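Local coordinates for 5,10-methylenetetrahydromethanopterin reductase (Methanopyrus kandleri, PDB 1EZW), which catalyses the reversible reduction of methylene-tetrahydromethanopterin to methyl-tetrahydromethanopterin with coenzyme F420, a step of methanogenesis from carbon dioxide, at residues L22-V25 against A26-G30; T76-N79 against I80-D84; W85-G88 against G89-I92; E133-E136 against V137-Y141. All coordinates share one frame; numbering follows the deposited sequence. Where two conformers were deposited one is given.

All four contacts are local, formed by residues up to five apart, along three helices and round the turn that ends one of them, in a (beta/alpha)8 barrel. Interactions 1, 2 and 3 are buried in the tetramer, whereas interaction 4 is partly buried and includes an exposed glutamate. Interactions 2 and 3 share helix 73-86, the first in its body and the second at its C-terminal end. Interaction 4 belongs to helix 127-142, where Ile138 and Tyr141 pack against interaction 2. Interaction 1 meets interaction 3 near the magnesium site. The chemistry follows position: a salt bridge, an arginine-serine network and a threonine hydroxyl, all beside neighbouring subunits, against aliphatic and aromatic packing at 133-141.

Interaction 1 of 4, residues L22-V25 against A26-G30; sequences LIKV and AEDNG
At Lys24 a chi1 of 173° swings CG to the side of the carbonyl carbon, and bends at chi2 and chi4 follow, while Asp28, one turn later, holds CG beside its own backbone N (chi1 -72°); together these torsions bring the ammonium forward onto the carboxylate. The two side chains meet at a slant. NZ of Lys24 is 2.7 Å from OD1 of Asp28, on the syn lone pair of that oxygen, and makes a weak bond of 3.1 Å to OD2 of Asp28, which gives a lopsided i to i+4 salt bridge. The same ammonium has a second partner at a subunit interface, the carbonyl O of Trp85 of the second subunit. Glu27 takes no part in this pair: its OE2 accepts from the backbone N atoms of Ser57, Lys58 and Ile59, and Ser57 belongs to the magnesium site.

At the helix end, ND2 of Asn29 donates to O of Val25 at 2.8 Å. The bond is almost straight (171°) and lies in the plane of the amide, yet the donor stands above the carbonyl plane. ND2 of Asn29 also rests 3.6 Å from CG1 of Val25, the two side chains running alongside. Gly30, at positive phi, is the C-prime residue of a Schellman motif: its N bonds to O of Glu27 at 3.1 Å, and Phe31 N returns to Ala26 O.

Helix 16-28 is the crossover of a beta-alpha-beta unit between strands 5-10 and 33-36. Ile23 and Ala26 lie on Leu10 and Ile8 of the first strand, and Val25 packs on Ile336 of helix 332-342.

Interaction 2 of 4, residues T76-N79 against I80-D84; sequences TASN and IATLD
Ile80 sets CG1 against the oxygen end of the Thr76 carbonyl, 3.3 Å from O of Thr76. The same carbonyl accepts the backbone N of Ile80 at 2.9 Å, so the branch flanks a helical bond. The hydroxyl of Thr82 sits beside its backbone N (chi1 -58°), which turns OG1 back along the helix to donate to O of Ser78 at 2.7 Å. That donor stands 41° out of the carbonyl plane, while N of Thr82 reaches the same O of Ser78 at 2.9 Å, with the N-H bent to 147°. Two bonds from one residue thus grip a single oxygen inside helix 73-86 of the TIM barrel, whose flank bearing Ala77 and Ala81 packs on Tyr141 of helix 127-142. A valine in place of Thr82 would probably leave O of Ser78 without one of its two donors and Ser44 N of the fourth subunit without its acceptor. That subunit also engages OG of Ser78 through its Asn42 O. Asn79 turns its amide elsewhere, ND2 bonding to Tyr45 OH, while its backbone O receives N of Leu83 in a nearly straight 2.9 Å bond.

Interaction 3 of 4, residues W85-G88 against G89-I92; sequences WISG and GRAI
Two hydrogen bonds tie Arg90 back to Ser87. N of Arg90 donates to OG of Ser87 at 3.0 Å, and NE of Arg90 donates to O of Ser87 at 2.8 Å. The second bond lies in the carbonyl plane, on a lone pair, although the oxygen is tilted 18° from the guanidinium plane. Ser87 holds OG between its backbone N and carbonyl carbon (chi1 68°), a rotamer from which OG also bonds to O of Leu83 and to O of Asp84. The backbone here is a Schellman motif ending helix 73-86: Gly88 has positive phi, its N returns to O of Trp85 at 3.1 Å, and N of Gly89 reaches O of Asp84 at 2.8 Å, probably as the second bond of the motif. Gly89 follows with another positive phi, where a side chain would strike O of Gly88. Packing adds to these bonds, CB of Ser87 lying over one face of the guanidinium, 3.8 Å from NH1 of Arg90. Replacing Arg90 by a methionine would probably leave O of Ser87 without its NE donor and deprive Ile59 O and Thr56 OG1 of their bonds from NH2. Thr56 belongs to the magnesium site.

Interaction 4 of 4, residues E133-E136 against V137-Y141; sequences EVKE and VIYQY
Glu136, Val137 and Lys135 have the most surface buried by this contact, and each meets the next turn differently. Glu136 does so chiefly through its backbone: its O accepts N of Gln140 at 3.0 Å, and CG of Gln140 lies 3.3 Å from that same O of Glu136, so the glutamine stem flanks the helical bond. OE1 of Gln140 then accepts the backbone N of Glu148. Val137 sets CG2 3.5 Å from O of Glu133, the carbonyl that also receives the N-H of Val137.

Lys135 meets the ring of Tyr139. With CG anti to the backbone N (chi1 -173°) and the chain extended beyond it, the lysine slants across Tyr139, its CG 3.8 Å from CD1 of Tyr139. The carbonyl O of Lys135 approaches the same ring at its edge, in plane, 3.2 Å from CD1 of Tyr139. NZ of Lys135 is 5.7 Å from the centroid of the Tyr139 ring and 20° off its normal, a long cation-pi approach that can be at most weakly attractive; its firm partner is Ile189 O.

These turns belong to helix 127-142, on the outside of the barrel between strands 93-95 and 173-176 in the chain, and both strands are touched: Ile138 packs on Ile93 and Met95, Lys135 on Phe173. On the inner flank the side chains of Val134 and Ile138 cross at a slant, CG1 of Val134 lying 3.6 Å from CD1 of Ile138. The far end of the Tyr139 ring is held by OH bonding to Ile171 O.

Interaction 1 of 4, residues L22-V25 against A26-G30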
loop_
_atom_site.group_PDB
_atom_site.type_symbol
_atom_site.label_atom_id
_atom_site.label_comp_id
_atom_site.label_asym_id
_atom_site.label_seq_id
_atom_site.Cartn_x
_atom_site.Cartn_y
_atom_site.Cartn_z
ATOM N N LEU A 22 9.141 1.444 -10.826
ATOM C CA LEU A 22 10.062 2.323 -11.573
ATOM C C LEU A 22 9.956 3.751 -11.084
ATOM O O LEU A 22 10.965 4.482 -10.997
ATOM C CB LEU A 22 9.821 2.240 -13.084
ATOM C CG LEU A 22 10.247 0.876 -13.664
ATOM C CD1 LEU A 22 9.825 0.868 -15.144
ATOM C CD2 LEU A 22 11.770 0.607 -13.515
ATOM N N ILE A 23 8.755 4.137 -10.679
ATOM C CA ILE A 23 8.614 5.498 -10.135
ATOM C C ILE A 23 9.362 5.611 -8.798
ATOM O O ILE A 23 10.002 6.641 -8.527
ATOM C CB ILE A 23 7.132 5.864 -9.986
ATOM C CG1 ILE A 23 6.516 5.999 -11.391
ATOM C CG2 ILE A 23 6.984 7.218 -9.244
ATOM C CD1 ILE A 23 4.978 6.275 -11.414
ATOM N N LYS A 24 9.303 4.563 -7.961
ATOM C CA LYS A 24 10.086 4.595 -6.721
ATOM C C LYS A 24 11.601 4.668 -7.057
ATOM O O LYS A 24 12.319 5.431 -6.413
ATOM C CB LYS A 24 9.762 3.348 -5.861
ATOM C CG LYS A 24 10.646 3.157 -4.606
ATOM C CD LYS A 24 10.483 4.337 -3.658
ATOM C CE LYS A 24 10.904 3.991 -2.198
ATOM N NZ LYS A 24 12.330 3.797 -2.024
ATOM N N VAL A 25 12.077 3.905 -8.041
ATOM C CA VAL A 25 13.497 3.973 -8.429
ATOM C C VAL A 25 13.835 5.389 -8.872
ATOM O O VAL A 25 14.846 5.954 -8.417
ATOM C CB VAL A 25 13.870 2.946 -9.488
ATOM C CG1 VAL A 25 15.382 3.086 -9.869
ATOM C CG2 VAL A 25 13.627 1.522 -8.894
ATOM N N ALA A 26 12.960 5.991 -9.660
ATOM C CA ALA A 26 13.198 7.404 -10.066
ATOM C C ALA A 26 13.270 8.336 -8.853
ATOM O O ALA A 26 14.186 9.197 -8.740
ATOM C CB ALA A 26 12.103 7.880 -11.041
ATOM N N GLU A 27 12.328 8.216 -7.915
ATOM C CA GLU A 27 12.371 9.046 -6.713
ATOM C C GLU A 27 13.701 8.841 -5.973
ATOM O O GLU A 27 14.334 9.803 -5.528
ATOM C CB GLU A 27 11.250 8.665 -5.745
ATOM C CG GLU A 27 11.287 9.431 -4.434
ATOM C CD GLU A 27 10.097 9.052 -3.558
ATOM O OE1 GLU A 27 10.286 8.382 -2.519
ATOM O OE2 GLU A 27 8.981 9.414 -3.968
ATOM N N ASP A 28 14.109 7.581 -5.818
ATOM C CA ASP A 28 15.326 7.274 -5.072
ATOM C C ASP A 28 16.555 7.883 -5.755
ATOM O O ASP A 28 17.566 8.175 -5.081
ATOM C CB ASP A 28 15.554 5.759 -4.986
ATOM C CG ASP A 28 14.587 5.054 -4.043
ATOM O OD1 ASP A 28 13.837 5.691 -3.293
ATOM O OD2 ASP A 28 14.605 3.816 -4.076
ATOM N N ASN A 29 16.428 8.105 -7.044
ATOM C CA ASN A 29 17.510 8.673 -7.852
ATOM C C ASN A 29 17.444 10.169 -8.114
ATOM O O ASN A 29 18.190 10.687 -8.968
ATOM C CB ASN A 29 17.619 7.889 -9.147
ATOM C CG ASN A 29 18.371 6.583 -8.928
ATOM O OD1 ASN A 29 19.602 6.546 -9.039
ATOM N ND2 ASN A 29 17.648 5.504 -8.530
ATOM N N GLY A 30 16.572 10.848 -7.398
ATOM C CA GLY A 30 16.523 12.297 -7.541
ATOM C C GLY A 30 15.550 12.903 -8.510
ATOM O O GLY A 30 15.565 14.129 -8.696
#

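Interaction 2 of 4, residues T76-N79 against I80-D84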
loop_
_atom_site.group_PDB
_atom_site.type_symbol
_atom_site.label_atom_id
_atom_site.label_comp_id
_atom_site.label_asym_id
_atom_site.label_seq_id
_atom_site.Cartn_x
_atom_site.Cartn_y
_atom_site.Cartn_z
ATOM N N THR A 76 -12.522 14.909 -13.220
ATOM C CA THR A 76 -11.068 15.095 -13.222
ATOM C C THR A 76 -10.647 15.840 -11.936
ATOM O O THR A 76 -9.666 15.468 -11.292
ATOM C CB THR A 76 -10.640 15.891 -14.487
ATOM O OG1 THR A 76 -10.880 15.079 -15.643
ATOM C CG2 THR A 76 -9.146 16.260 -14.398
ATOM N N ALA A 77 -11.388 16.896 -11.536
ATOM C CA ALA A 77 -11.053 17.620 -10.310
ATOM C C ALA A 77 -11.026 16.657 -9.096
ATOM O O ALA A 77 -10.106 16.694 -8.266
ATOM C CB ALA A 77 -12.068 18.748 -10.063
ATOM N N SER A 78 -12.093 15.869 -8.961
ATOM C CA SER A 78 -12.156 14.893 -7.885
ATOM C C SER A 78 -10.928 13.957 -7.918
ATOM O O SER A 78 -10.314 13.712 -6.849
ATOM C CB SER A 78 -13.446 14.052 -8.016
ATOM O OG SER A 78 -13.481 13.027 -7.007
ATOM N N ASN A 79 -10.582 13.425 -9.104
ATOM C CA ASN A 79 -9.396 12.541 -9.233
ATOM C C ASN A 79 -8.155 13.240 -8.688
ATOM O O ASN A 79 -7.425 12.674 -7.873
ATOM C CB ASN A 79 -9.096 12.169 -10.677
ATOM C CG ASN A 79 -10.097 11.238 -11.241
ATOM O OD1 ASN A 79 -10.855 10.653 -10.497
ATOM N ND2 ASN A 79 -10.095 11.055 -12.569
ATOM N N ILE A 80 -7.926 14.477 -9.138
ATOM C CA ILE A 80 -6.744 15.203 -8.688
ATOM C C ILE A 80 -6.753 15.466 -7.193
ATOM O O ILE A 80 -5.712 15.265 -6.513
ATOM C CB ILE A 80 -6.591 16.531 -9.486
ATOM C CG1 ILE A 80 -6.435 16.193 -10.965
ATOM C CG2 ILE A 80 -5.469 17.383 -8.887
ATOM C CD1 ILE A 80 -5.188 15.376 -11.309
ATOM N N ALA A 81 -7.892 15.878 -6.626
ATOM C CA ALA A 81 -7.938 16.106 -5.211
ATOM C C ALA A 81 -7.678 14.797 -4.427
ATOM O O ALA A 81 -7.042 14.818 -3.377
ATOM C CB ALA A 81 -9.295 16.696 -4.802
ATOM N N THR A 82 -8.154 13.681 -4.973
ATOM C CA THR A 82 -8.024 12.369 -4.293
ATOM C C THR A 82 -6.563 11.926 -4.318
ATOM O O THR A 82 -6.033 11.516 -3.295
ATOM C CB THR A 82 -8.950 11.338 -4.963
ATOM O OG1 THR A 82 -10.299 11.834 -4.896
ATOM C CG2 THR A 82 -8.907 9.955 -4.219
ATOM N N LEU A 83 -5.952 11.979 -5.506
ATOM C CA LEU A 83 -4.534 11.639 -5.643
ATOM C C LEU A 83 -3.729 12.552 -4.728
ATOM O O LEU A 83 -2.796 12.090 -4.070
ATOM C CB LEU A 83 -4.059 11.860 -7.063
ATOM C CG LEU A 83 -2.579 11.550 -7.337
ATOM C CD1 LEU A 83 -2.227 10.097 -6.945
ATOM C CD2 LEU A 83 -2.327 11.720 -8.832
ATOM N N ASP A 84 -4.052 13.851 -4.675
ATOM C CA ASP A 84 -3.282 14.748 -3.797
ATOM C C ASP A 84 -3.394 14.352 -2.318
ATOM O O ASP A 84 -2.406 14.339 -1.569
ATOM C CB ASP A 84 -3.788 16.192 -3.929
ATOM C CG ASP A 84 -2.806 17.184 -3.372
ATOM O OD1 ASP A 84 -3.197 17.993 -2.508
ATOM O OD2 ASP A 84 -1.624 17.114 -3.816
#

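Interaction 3 of 4, residues W85-G88 against G89-I92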
loop_
_atom_site.group_PDB
_atom_site.type_symbol
_atom_site.label_atom_id
_atom_site.label_comp_id
_atom_site.label_asym_id
_atom_site.label_seq_id
_atom_site.Cartn_x
_atom_site.Cartn_y
_atom_site.Cartn_z
ATOM N N TRP A 85 -4.608 14.041 -1.880
ATOM C CA TRP A 85 -4.804 13.681 -0.491
ATOM C C TRP A 85 -4.058 12.370 -0.161
ATOM O O TRP A 85 -3.309 12.278 0.832
ATOM C CB TRP A 85 -6.314 13.531 -0.207
ATOM C CG TRP A 85 -6.590 13.413 1.264
ATOM C CD1 TRP A 85 -6.955 14.437 2.130
ATOM C CD2 TRP A 85 -6.502 12.225 2.053
ATOM N NE1 TRP A 85 -7.094 13.932 3.415
ATOM C CE2 TRP A 85 -6.821 12.586 3.392
ATOM C CE3 TRP A 85 -6.174 10.887 1.771
ATOM C CZ2 TRP A 85 -6.826 11.648 4.442
ATOM C CZ3 TRP A 85 -6.165 9.960 2.814
ATOM C CH2 TRP A 85 -6.490 10.341 4.134
ATOM N N ILE A 86 -4.279 11.334 -0.962
ATOM C CA ILE A 86 -3.613 10.068 -0.702
ATOM C C ILE A 86 -2.083 10.150 -0.721
ATOM O O ILE A 86 -1.419 9.492 0.075
ATOM C CB ILE A 86 -4.102 9.006 -1.714
ATOM C CG1 ILE A 86 -5.593 8.723 -1.413
ATOM C CG2 ILE A 86 -3.324 7.690 -1.514
ATOM C CD1 ILE A 86 -6.278 7.818 -2.438
ATOM N N SER A 87 -1.532 11.005 -1.605
ATOM C CA SER A 87 -0.080 11.151 -1.729
ATOM C C SER A 87 0.509 12.129 -0.709
ATOM O O SER A 87 1.722 12.327 -0.721
ATOM C CB SER A 87 0.311 11.620 -3.133
ATOM O OG SER A 87 -0.134 12.970 -3.332
ATOM N N GLY A 88 -0.300 12.717 0.163
ATOM C CA GLY A 88 0.274 13.653 1.152
ATOM C C GLY A 88 0.689 14.992 0.525
ATOM O O GLY A 88 1.649 15.645 0.974
ATOM N N GLY A 89 -0.029 15.377 -0.526
ATOM C CA GLY A 89 0.173 16.675 -1.173
ATOM C C GLY A 89 1.213 16.719 -2.260
ATOM O O GLY A 89 1.959 17.737 -2.368
ATOM N N ARG A 90 1.237 15.669 -3.088
ATOM C CA ARG A 90 2.198 15.544 -4.176
ATOM C C ARG A 90 1.613 15.538 -5.588
ATOM O O ARG A 90 2.324 15.260 -6.542
ATOM C CB ARG A 90 3.050 14.264 -4.000
ATOM C CG ARG A 90 4.004 14.383 -2.835
ATOM C CD ARG A 90 4.828 13.120 -2.720
ATOM N NE ARG A 90 4.050 11.963 -2.259
ATOM C CZ ARG A 90 4.178 10.742 -2.783
ATOM N NH1 ARG A 90 3.451 9.732 -2.293
ATOM N NH2 ARG A 90 4.958 10.539 -3.837
ATOM N N ALA A 91 0.322 15.816 -5.720
ATOM C CA ALA A 91 -0.268 15.787 -7.035
ATOM C C ALA A 91 0.164 16.929 -7.945
ATOM O O ALA A 91 0.462 18.027 -7.474
ATOM C CB ALA A 91 -1.806 15.799 -6.925
ATOM N N ILE A 92 0.148 16.627 -9.227
ATOM C CA ILE A 92 0.398 17.622 -10.287
ATOM C C ILE A 92 -0.635 17.336 -11.369
ATOM O O ILE A 92 -1.143 16.206 -11.509
ATOM C CB ILE A 92 1.832 17.531 -10.868
ATOM C CG1 ILE A 92 2.080 16.144 -11.469
ATOM C CG2 ILE A 92 2.837 17.902 -9.783
ATOM C CD1 ILE A 92 3.557 15.838 -11.878
#

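Interaction 4 of 4, residues E133-E136 against V137-Y141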
loop_
_atom_site.group_PDB
_atom_site.type_symbol
_atom_site.label_atom_id
_atom_site.label_comp_id
_atom_site.label_asym_id
_atom_site.label_seq_id
_atom_site.Cartn_x
_atom_site.Cartn_y
_atom_site.Cartn_z
ATOM N N GLU A 133 -11.396 26.431 -19.521
ATOM C CA GLU A 133 -12.600 26.184 -18.726
ATOM C C GLU A 133 -12.381 25.040 -17.753
ATOM O O GLU A 133 -12.776 25.145 -16.594
ATOM C CB GLU A 133 -13.809 25.893 -19.616
ATOM C CG GLU A 133 -14.161 27.156 -20.474
ATOM C CD GLU A 133 -15.455 27.042 -21.216
ATOM O OE1 GLU A 133 -15.754 27.986 -22.000
ATOM O OE2 GLU A 133 -16.202 26.055 -21.052
ATOM N N VAL A 134 -11.758 23.974 -18.222
ATOM C CA VAL A 134 -11.503 22.856 -17.302
ATOM C C VAL A 134 -10.616 23.359 -16.177
ATOM O O VAL A 134 -10.794 22.976 -15.016
ATOM C CB VAL A 134 -10.806 21.653 -17.973
ATOM C CG1 VAL A 134 -10.537 20.563 -16.908
ATOM C CG2 VAL A 134 -11.665 21.083 -19.033
ATOM N N LYS A 135 -9.624 24.201 -16.491
ATOM C CA LYS A 135 -8.788 24.721 -15.429
ATOM C C LYS A 135 -9.623 25.486 -14.384
ATOM O O LYS A 135 -9.446 25.297 -13.168
ATOM C CB LYS A 135 -7.687 25.638 -15.993
ATOM C CG LYS A 135 -6.723 26.019 -14.895
ATOM C CD LYS A 135 -5.870 27.241 -15.210
ATOM C CE LYS A 135 -4.991 27.575 -13.998
ATOM N NZ LYS A 135 -4.474 28.979 -13.954
ATOM N N GLU A 136 -10.519 26.374 -14.831
ATOM C CA GLU A 136 -11.336 27.110 -13.864
ATOM C C GLU A 136 -12.168 26.167 -12.993
ATOM O O GLU A 136 -12.289 26.383 -11.793
ATOM C CB GLU A 136 -12.266 28.110 -14.561
ATOM C CG GLU A 136 -11.512 29.230 -15.209
ATOM C CD GLU A 136 -10.651 29.988 -14.224
ATOM O OE1 GLU A 136 -9.494 30.281 -14.579
ATOM O OE2 GLU A 136 -11.120 30.293 -13.098
ATOM N N VAL A 137 -12.750 25.141 -13.594
ATOM C CA VAL A 137 -13.550 24.204 -12.817
ATOM C C VAL A 137 -12.693 23.457 -11.787
ATOM O O VAL A 137 -13.079 23.305 -10.625
ATOM C CB VAL A 137 -14.259 23.200 -13.741
ATOM C CG1 VAL A 137 -14.849 22.018 -12.915
ATOM C CG2 VAL A 137 -15.376 23.934 -14.518
ATOM N N ILE A 138 -11.532 22.983 -12.220
ATOM C CA ILE A 138 -10.675 22.279 -11.278
ATOM C C ILE A 138 -10.267 23.124 -10.105
ATOM O O ILE A 138 -10.344 22.671 -8.967
ATOM C CB ILE A 138 -9.412 21.735 -12.005
ATOM C CG1 ILE A 138 -9.835 20.656 -13.006
ATOM C CG2 ILE A 138 -8.397 21.216 -10.963
ATOM C CD1 ILE A 138 -8.632 20.155 -13.871
ATOM N N TYR A 139 -9.839 24.372 -10.337
ATOM C CA TYR A 139 -9.382 25.168 -9.218
ATOM C C TYR A 139 -10.519 25.657 -8.331
ATOM O O TYR A 139 -10.323 25.802 -7.131
ATOM C CB TYR A 139 -8.441 26.280 -9.721
ATOM C CG TYR A 139 -7.091 25.613 -10.022
ATOM C CD1 TYR A 139 -6.864 24.965 -11.244
ATOM C CD2 TYR A 139 -6.111 25.549 -9.033
ATOM C CE1 TYR A 139 -5.664 24.248 -11.489
ATOM C CE2 TYR A 139 -4.893 24.835 -9.253
ATOM C CZ TYR A 139 -4.693 24.194 -10.477
ATOM O OH TYR A 139 -3.538 23.484 -10.717
ATOM N N GLN A 140 -11.706 25.881 -8.900
ATOM C CA GLN A 140 -12.836 26.190 -8.022
ATOM C C GLN A 140 -13.083 24.991 -7.091
ATOM O O GLN A 140 -13.364 25.174 -5.902
ATOM C CB GLN A 140 -14.129 26.469 -8.784
ATOM C CG GLN A 140 -14.152 27.865 -9.472
ATOM C CD GLN A 140 -15.545 28.174 -9.982
ATOM O OE1 GLN A 140 -16.528 27.803 -9.337
ATOM N NE2 GLN A 140 -15.643 28.911 -11.115
ATOM N N TYR A 141 -12.950 23.776 -7.625
ATOM C CA TYR A 141 -13.149 22.541 -6.848
ATOM C C TYR A 141 -12.081 22.437 -5.745
ATOM O O TYR A 141 -12.380 22.148 -4.588
ATOM C CB TYR A 141 -13.060 21.347 -7.815
ATOM C CG TYR A 141 -13.371 19.998 -7.192
ATOM C CD1 TYR A 141 -14.607 19.395 -7.371
ATOM C CD2 TYR A 141 -12.417 19.340 -6.412
ATOM C CE1 TYR A 141 -14.905 18.134 -6.786
ATOM C CE2 TYR A 141 -12.698 18.087 -5.828
ATOM C CZ TYR A 141 -13.935 17.493 -6.020
ATOM O OH TYR A 141 -14.210 16.219 -5.505
#